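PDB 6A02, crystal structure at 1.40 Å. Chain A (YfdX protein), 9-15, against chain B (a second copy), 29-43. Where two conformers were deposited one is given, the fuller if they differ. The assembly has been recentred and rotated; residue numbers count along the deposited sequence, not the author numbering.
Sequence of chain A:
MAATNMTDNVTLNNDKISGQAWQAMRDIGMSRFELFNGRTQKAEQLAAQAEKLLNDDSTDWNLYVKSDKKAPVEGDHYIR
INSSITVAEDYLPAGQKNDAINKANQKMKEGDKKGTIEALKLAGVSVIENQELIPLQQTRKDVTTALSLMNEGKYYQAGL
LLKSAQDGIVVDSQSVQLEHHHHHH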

ATOM      1  N   ASN A   9       7.435  10.008  20.816  1.00 30.90           N
ATOM      2  CA  ASN A   9       8.255  10.337  19.653  1.00 20.05           C
ATOM      3  C   ASN A   9       7.739  11.610  18.983  1.00 13.87           C
ATOM      4  O   ASN A   9       6.625  12.053  19.262  1.00 13.82           O
ATOM      5  CB  ASN A   9       8.281   9.166  18.676  1.00 28.10           C
ATOM      6  CG  ASN A   9       9.024   7.967  19.236  1.00 32.53           C
ATOM      7  OD1 ASN A   9      10.158   8.090  19.705  1.00 34.23           O
ATOM      8  ND2 ASN A   9       8.379   6.804  19.212  1.00 35.12           N
ATOM      9  N   VAL A  10       8.567  12.221  18.133  1.00 15.22           N
ATOM     10  CA  VAL A  10       8.246  13.512  17.534  1.00 15.01           C
ATOM     11  C   VAL A  10       8.548  13.494  16.043  1.00 13.24           C
ATOM     12  O   VAL A  10       9.407  12.744  15.567  1.00 14.23           O
ATOM     13  CB  VAL A  10       8.989  14.693  18.204  1.00 14.74           C
ATOM     14  CG1 VAL A  10       8.612  14.806  19.672  1.00 16.52           C
ATOM     15  CG2 VAL A  10      10.495  14.540  18.056  1.00 20.62           C
ATOM     16  N   THR A  11       7.845  14.352  15.312  1.00 11.17           N
ATOM     17  CA  THR A  11       8.095  14.543  13.891  1.00 11.56           C
ATOM     18  C   THR A  11       9.370  15.365  13.680  1.00 14.38           C
ATOM     19  O   THR A  11      10.018  15.826  14.627  1.00 13.16           O
ATOM     20  CB  THR A  11       6.923  15.277  13.245  1.00 12.11           C
ATOM     21  OG1 THR A  11       6.882  16.623  13.740  1.00 12.16           O
ATOM     22  CG2 THR A  11       5.599  14.572  13.551  1.00 13.74           C
ATOM     23  N   LEU A  12       9.724  15.573  12.405  1.00 11.60           N
ATOM     24  CA  LEU A  12      10.895  16.390  12.094  1.00 12.14           C
ATOM     25  C   LEU A  12      10.749  17.807  12.631  1.00 16.85           C
ATOM     26  O   LEU A  12      11.753  18.438  12.987  1.00 15.29           O
ATOM     27  CB  LEU A  12      11.155  16.418  10.588  1.00 14.19           C
ATOM     28  CG  LEU A  12      11.532  15.081   9.946  1.00 14.03           C
ATOM     29  CD1 LEU A  12      11.634  15.216   8.429  1.00 15.68           C
ATOM     30  CD2 LEU A  12      12.837  14.542  10.535  1.00 13.95           C
ATOM     31  N   ASN A  13       9.519  18.317  12.701  1.00 13.77           N
ATOM     32  CA  ASN A  13       9.232  19.641  13.238  1.00 16.77           C
ATOM     33  C   ASN A  13       8.965  19.624  14.737  1.00 17.80           C
ATOM     34  O   ASN A  13       8.482  20.629  15.272  1.00 17.91           O
ATOM     35  CB  ASN A  13       8.028  20.261  12.523  1.00 18.79           C
ATOM     36  CG  ASN A  13       8.411  20.992  11.268  1.00 32.06           C
ATOM     37  OD1 ASN A  13       8.339  20.435  10.173  1.00 34.40           O
ATOM     38  ND2 ASN A  13       8.822  22.252  11.414  1.00 32.42           N
ATOM     39  N   ASN A  14       9.250  18.511  15.415  1.00 13.82           N
ATOM     40  CA  ASN A  14       9.164  18.381  16.870  1.00 16.16           C
ATOM     41  C   ASN A  14       7.734  18.326  17.393  1.00 16.92           C
ATOM     42  O   ASN A  14       7.494  18.634  18.564  1.00 18.10           O
ATOM     43  CB  ASN A  14       9.983  19.443  17.622  1.00 18.08           C
ATOM     44  CG  ASN A  14      11.451  19.437  17.228  1.00 27.14           C
ATOM     45  OD1 ASN A  14      12.065  18.377  17.080  1.00 29.25           O
ATOM     46  ND2 ASN A  14      12.020  20.627  17.044  1.00 31.17           N
ATOM     47  N   ASP A  15       6.772  17.933  16.563  1.00 15.36           N
ATOM     48  CA  ASP A  15       5.405  17.727  17.028  1.00 14.39           C
ATOM     49  C   ASP A  15       5.246  16.296  17.525  1.00 13.26           C
ATOM     50  O   ASP A  15       5.800  15.359  16.939  1.00 13.28           O
ATOM     51  CB  ASP A  15       4.427  18.013  15.892  1.00 14.76           C
ATOM     52  CG  ASP A  15       4.551  19.435  15.371  1.00 20.62           C
ATOM     53  OD1 ASP A  15       4.563  20.363  16.206  1.00 22.59           O
ATOM     54  OD2 ASP A  15       4.666  19.616  14.141  1.00 24.74           O
TER
ATOM     55  N   GLY B  29      11.844   0.387  11.194  1.00  9.31           N
ATOM     56  CA  GLY B  29      11.286   1.609  10.635  1.00  7.86           C
ATOM     57  C   GLY B  29      11.526   2.825  11.511  1.00  8.69           C
ATOM     58  O   GLY B  29      11.874   3.902  11.012  1.00 10.81           O
ATOM     59  N   MET B  30      11.341   2.674  12.823  1.00  8.91           N
ATOM     60  CA  MET B  30      11.577   3.794  13.731  1.00  8.61           C
ATOM     61  C   MET B  30      13.048   4.181  13.730  1.00  9.64           C
ATOM     62  O   MET B  30      13.392   5.371  13.755  1.00 10.32           O
ATOM     63  CB  MET B  30      11.114   3.435  15.145  1.00 13.46           C
ATOM     64  CG  MET B  30       9.600   3.238  15.281  1.00 14.54           C
ATOM     65  SD  MET B  30       9.055   3.057  16.994  1.00 22.48           S
ATOM     66  CE  MET B  30      10.023   4.408  17.671  0.57  9.53           C
ATOM     67  N   SER B  31      13.931   3.183  13.672  1.00  8.10           N
ATOM     68  CA  SER B  31      15.361   3.458  13.616  1.00  9.76           C
ATOM     69  C   SER B  31      15.696   4.312  12.406  1.00  8.18           C
ATOM     70  O   SER B  31      16.415   5.313  12.513  1.00  8.50           O
ATOM     71  CB  SER B  31      16.132   2.139  13.579  1.00  8.40           C
ATOM     72  OG  SER B  31      17.531   2.350  13.447  1.00  8.29           O
ATOM     73  N   ARG B  32      15.177   3.938  11.232  1.00  6.87           N
ATOM     74  CA  ARG B  32      15.483   4.711  10.032  1.00  7.88           C
ATOM     75  C   ARG B  32      15.003   6.147  10.172  1.00  9.92           C
ATOM     76  O   ARG B  32      15.717   7.088   9.811  1.00  9.16           O
ATOM     77  CB  ARG B  32      14.864   4.058   8.798  1.00  7.98           C
ATOM     78  CG  ARG B  32      15.122   4.841   7.528  1.00  8.06           C
ATOM     79  CD  ARG B  32      14.789   4.003   6.302  1.00  9.68           C
ATOM     80  NE  ARG B  32      14.965   4.740   5.059  1.00  9.92           N
ATOM     81  CZ  ARG B  32      14.001   5.449   4.482  1.00 10.74           C
ATOM     82  NH1 ARG B  32      12.805   5.521   5.048  1.00 13.05           N
ATOM     83  NH2 ARG B  32      14.235   6.090   3.351  1.00 12.83           N
ATOM     84  N   PHE B  33      13.792   6.338  10.697  1.00  8.11           N
ATOM     85  CA  PHE B  33      13.290   7.696  10.860  1.00  9.96           C
ATOM     86  C   PHE B  33      14.206   8.513  11.761  1.00  7.71           C
ATOM     87  O   PHE B  33      14.488   9.689  11.475  1.00  9.06           O
ATOM     88  CB  PHE B  33      11.878   7.681  11.440  1.00  8.87           C
ATOM     89  CG  PHE B  33      11.355   9.062  11.743  1.00  8.80           C
ATOM     90  CD1 PHE B  33      10.890   9.878  10.726  1.00 11.03           C
ATOM     91  CD2 PHE B  33      11.395   9.563  13.031  1.00 12.45           C
ATOM     92  CE1 PHE B  33      10.433  11.175  10.999  1.00 11.97           C
ATOM     93  CE2 PHE B  33      10.937  10.854  13.305  1.00 13.32           C
ATOM     94  CZ  PHE B  33      10.461  11.654  12.288  1.00 14.15           C
ATOM     95  N   GLU B  34      14.681   7.909  12.854  1.00  9.72           N
ATOM     96  CA  GLU B  34      15.494   8.666  13.803  1.00  9.22           C
ATOM     97  C   GLU B  34      16.831   9.104  13.208  1.00  9.82           C
ATOM     98  O   GLU B  34      17.401  10.100  13.663  1.00 11.65           O
ATOM     99  CB  GLU B  34      15.656   7.895  15.111  1.00  9.84           C
ATOM    100  CG  GLU B  34      14.352   7.669  15.867  1.00  9.67           C
ATOM    101  CD  GLU B  34      13.682   8.948  16.342  1.00 16.51           C
ATOM    102  OE1 GLU B  34      14.257  10.046  16.183  1.00 17.54           O
ATOM    103  OE2 GLU B  34      12.561   8.848  16.887  1.00 20.33           O
ATOM    104  N   LEU B  35      17.347   8.392  12.200  1.00  9.23           N
ATOM    105  CA  LEU B  35      18.544   8.868  11.505  1.00 10.69           C
ATOM    106  C   LEU B  35      18.306  10.242  10.891  1.00 11.73           C
ATOM    107  O   LEU B  35      19.105  11.170  11.075  1.00 14.40           O
ATOM    108  CB  LEU B  35      18.961   7.875  10.422  1.00 10.13           C
ATOM    109  CG  LEU B  35      19.398   6.492  10.892  1.00  9.58           C
ATOM    110  CD1 LEU B  35      19.587   5.556   9.704  1.00 11.80           C
ATOM    111  CD2 LEU B  35      20.672   6.587  11.731  1.00 11.64           C
ATOM    112  N   PHE B  36      17.201  10.388  10.154  1.00  9.96           N
ATOM    113  CA  PHE B  36      16.866  11.666   9.536  1.00 12.10           C
ATOM    114  C   PHE B  36      16.427  12.699  10.560  1.00 11.97           C
ATOM    115  O   PHE B  36      16.508  13.902  10.294  1.00 15.74           O
ATOM    116  CB  PHE B  36      15.771  11.459   8.486  1.00 11.82           C
ATOM    117  CG  PHE B  36      16.217  10.634   7.315  1.00 11.02           C
ATOM    118  CD1 PHE B  36      16.791  11.247   6.213  1.00 12.60           C
ATOM    119  CD2 PHE B  36      16.079   9.251   7.314  1.00 12.58           C
ATOM    120  CE1 PHE B  36      17.218  10.496   5.128  1.00 14.12           C
ATOM    121  CE2 PHE B  36      16.496   8.492   6.223  1.00 11.94           C
ATOM    122  CZ  PHE B  36      17.069   9.121   5.130  1.00 11.96           C
ATOM    123  N   ASN B  37      15.946  12.255  11.714  1.00 10.95           N
ATOM    124  CA  ASN B  37      15.465  13.124  12.780  1.00 12.56           C
ATOM    125  C   ASN B  37      16.599  13.640  13.665  1.00 13.51           C
ATOM    126  O   ASN B  37      16.326  14.238  14.713  1.00 15.74           O
ATOM    127  CB  ASN B  37      14.431  12.356  13.612  1.00 12.18           C
ATOM    128  CG  ASN B  37      13.502  13.265  14.396  1.00 15.20           C
ATOM    129  OD1 ASN B  37      13.233  14.397  13.995  1.00 14.52           O
ATOM    130  ND2 ASN B  37      12.992  12.759  15.521  1.00 20.01           N
ATOM    131  N   GLY B  38      17.851  13.403  13.274  1.00 14.53           N
ATOM    132  CA  GLY B  38      18.975  13.879  14.057  1.00 17.02           C
ATOM    133  C   GLY B  38      19.154  13.191  15.390  1.00 16.58           C
ATOM    134  O   GLY B  38      19.744  13.775  16.304  1.00 18.99           O
ATOM    135  N   ARG B  39      18.671  11.964  15.532  1.00 12.19           N
ATOM    136  CA  ARG B  39      18.783  11.204  16.771  1.00 12.40           C
ATOM    137  C   ARG B  39      19.458   9.873  16.453  1.00 14.47           C
ATOM    138  O   ARG B  39      18.850   8.809  16.601  1.00 12.57           O
ATOM    139  CB  ARG B  39      17.396  11.005  17.413  1.00 14.46           C
ATOM    140  CG  ARG B  39      16.767  12.285  17.966  1.00 17.81           C
ATOM    141  CD  ARG B  39      15.315  12.052  18.370  1.00 21.05           C
ATOM    142  NE  ARG B  39      14.828  13.027  19.350  1.00 37.38           N
ATOM    143  CZ  ARG B  39      14.336  14.228  19.049  1.00 32.64           C
ATOM    144  NH1 ARG B  39      14.276  14.637  17.787  1.00 32.05           N
ATOM    145  NH2 ARG B  39      13.920  15.034  20.018  1.00 36.37           N
ATOM    146  N   THR B  40      20.721   9.934  16.017  1.00 13.32           N
ATOM    147  CA  THR B  40      21.394   8.713  15.574  1.00 14.50           C
ATOM    148  C   THR B  40      21.617   7.731  16.717  1.00 14.55           C
ATOM    149  O   THR B  40      21.632   6.518  16.492  1.00 14.05           O
ATOM    150  CB  THR B  40      22.722   9.017  14.869  1.00 17.99           C
ATOM    151  OG1 THR B  40      23.603   9.682  15.786  1.00 18.47           O
ATOM    152  CG2 THR B  40      22.510   9.860  13.613  1.00 15.88           C
ATOM    153  N   GLN B  41      21.806   8.223  17.946  1.00 13.74           N
ATOM    154  CA  GLN B  41      21.979   7.296  19.056  1.00 13.58           C
ATOM    155  C   GLN B  41      20.677   6.567  19.371  1.00 12.58           C
ATOM    156  O   GLN B  41      20.685   5.368  19.677  1.00 13.16           O
ATOM    157  CB  GLN B  41      22.612   8.018  20.252  1.00 19.03           C
ATOM    158  CG  GLN B  41      24.007   8.532  19.870  1.00 22.46           C
ATOM    159  CD  GLN B  41      24.625   9.494  20.863  1.00 30.93           C
ATOM    160  OE1 GLN B  41      24.554  10.713  20.694  1.00 34.57           O
ATOM    161  NE2 GLN B  41      25.268   8.950  21.888  1.00 28.47           N
ATOM    162  N   LYS B  42      19.538   7.254  19.226  1.00 12.95           N
ATOM    163  CA  LYS B  42      18.256   6.566  19.331  1.00 13.67           C
ATOM    164  C   LYS B  42      18.085   5.544  18.211  1.00 11.29           C
ATOM    165  O   LYS B  42      17.596   4.434  18.445  1.00 10.80           O
ATOM    166  CB  LYS B  42      17.115   7.579  19.318  1.00 13.89           C
ATOM    167  CG  LYS B  42      15.771   6.971  19.668  1.00 14.95           C
ATOM    168  CD  LYS B  42      14.729   8.071  19.820  1.00 20.74           C
ATOM    169  CE  LYS B  42      13.448   7.553  20.448  1.00 28.51           C
ATOM    170  NZ  LYS B  42      12.502   8.677  20.718  1.00 32.38           N
ATOM    171  N   ALA B  43      18.517   5.887  17.000  1.00  9.58           N
ATOM    172  CA  ALA B  43      18.437   4.932  15.901  1.00  9.06           C
ATOM    173  C   ALA B  43      19.246   3.677  16.199  1.00  8.50           C
ATOM    174  O   ALA B  43      18.808   2.559  15.911  1.00  9.45           O
ATOM    175  CB  ALA B  43      18.924   5.573  14.610  1.00 10.97           C
TER
HETATM  176  O   HOH W   1      11.864  11.214  18.590  1.00 20.75           O
HETATM  177  O   HOH W   2      10.398  10.230  16.640  1.00 26.04           O

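An irregular segment of chain A lies across the end of a chain B helix and the turn that follows it, burying 411 Å² between the two stretches, both sides summed. The CA atoms draw closest at A:Leu12 and B:Asn37, 5.7 Å apart, where B:Asn37 is the first residue to leave helical geometry. A:Leu12 covers the most surface. Its CA-to-CB bond points sideways, but with chi1 in m and chi2 in t the end of the side chain comes nearer chain B: CD2 lies 4.1 Å from B:Phe33 CZ, an apolar contact, and 3.7 Å from B:Phe36 O and 3.5 Å from B:Asn37 OD1. The leucine is the second residue of a type I turn that runs from A:Thr11 to A:Asn14 and is closed by A:Asn14 N donating to A:Thr11 O (2.9 Å). The backbone also meets the B:Phe33 ring at its edge, A:Val10 O standing 3.3 Å from CE2, where the ring hydrogens carry slight positive charge. A:Asn9, nearly as extensive, supplies the direct hydrogen bond across the stretches: B:Lys42 NZ donates to A:Asn9 OD1 at 2.6 Å, a short link between an ammonium and an amide oxygen. The same NZ forms a long salt bridge with B:Glu34 OE2 (3.8 Å), while A:Asn9 ND2 rests 3.3 Å from B:Met30 CE. Two waters extend this polar corner. Water 2 accepts from A:Val10 N (3.1 Å) and donates to B:Glu34 OE2 (2.6 Å), coupling backbone to carboxylate; water 1 also donates to B:Glu34 OE2 (3.0 Å), but its bonds from A:Val10 N and B:Lys42 NZ are weak. The other carboxylate oxygen, B:Glu34 OE1, accepts from B:Asn37 ND2 (3.1 Å), tying the side chain after the helix back to it. A:Val10 CG2 lies over one face of the B:Arg39 guanidinium, 3.8 Å from NH1, so a methyl covers the flat group without competing for its N-H donors.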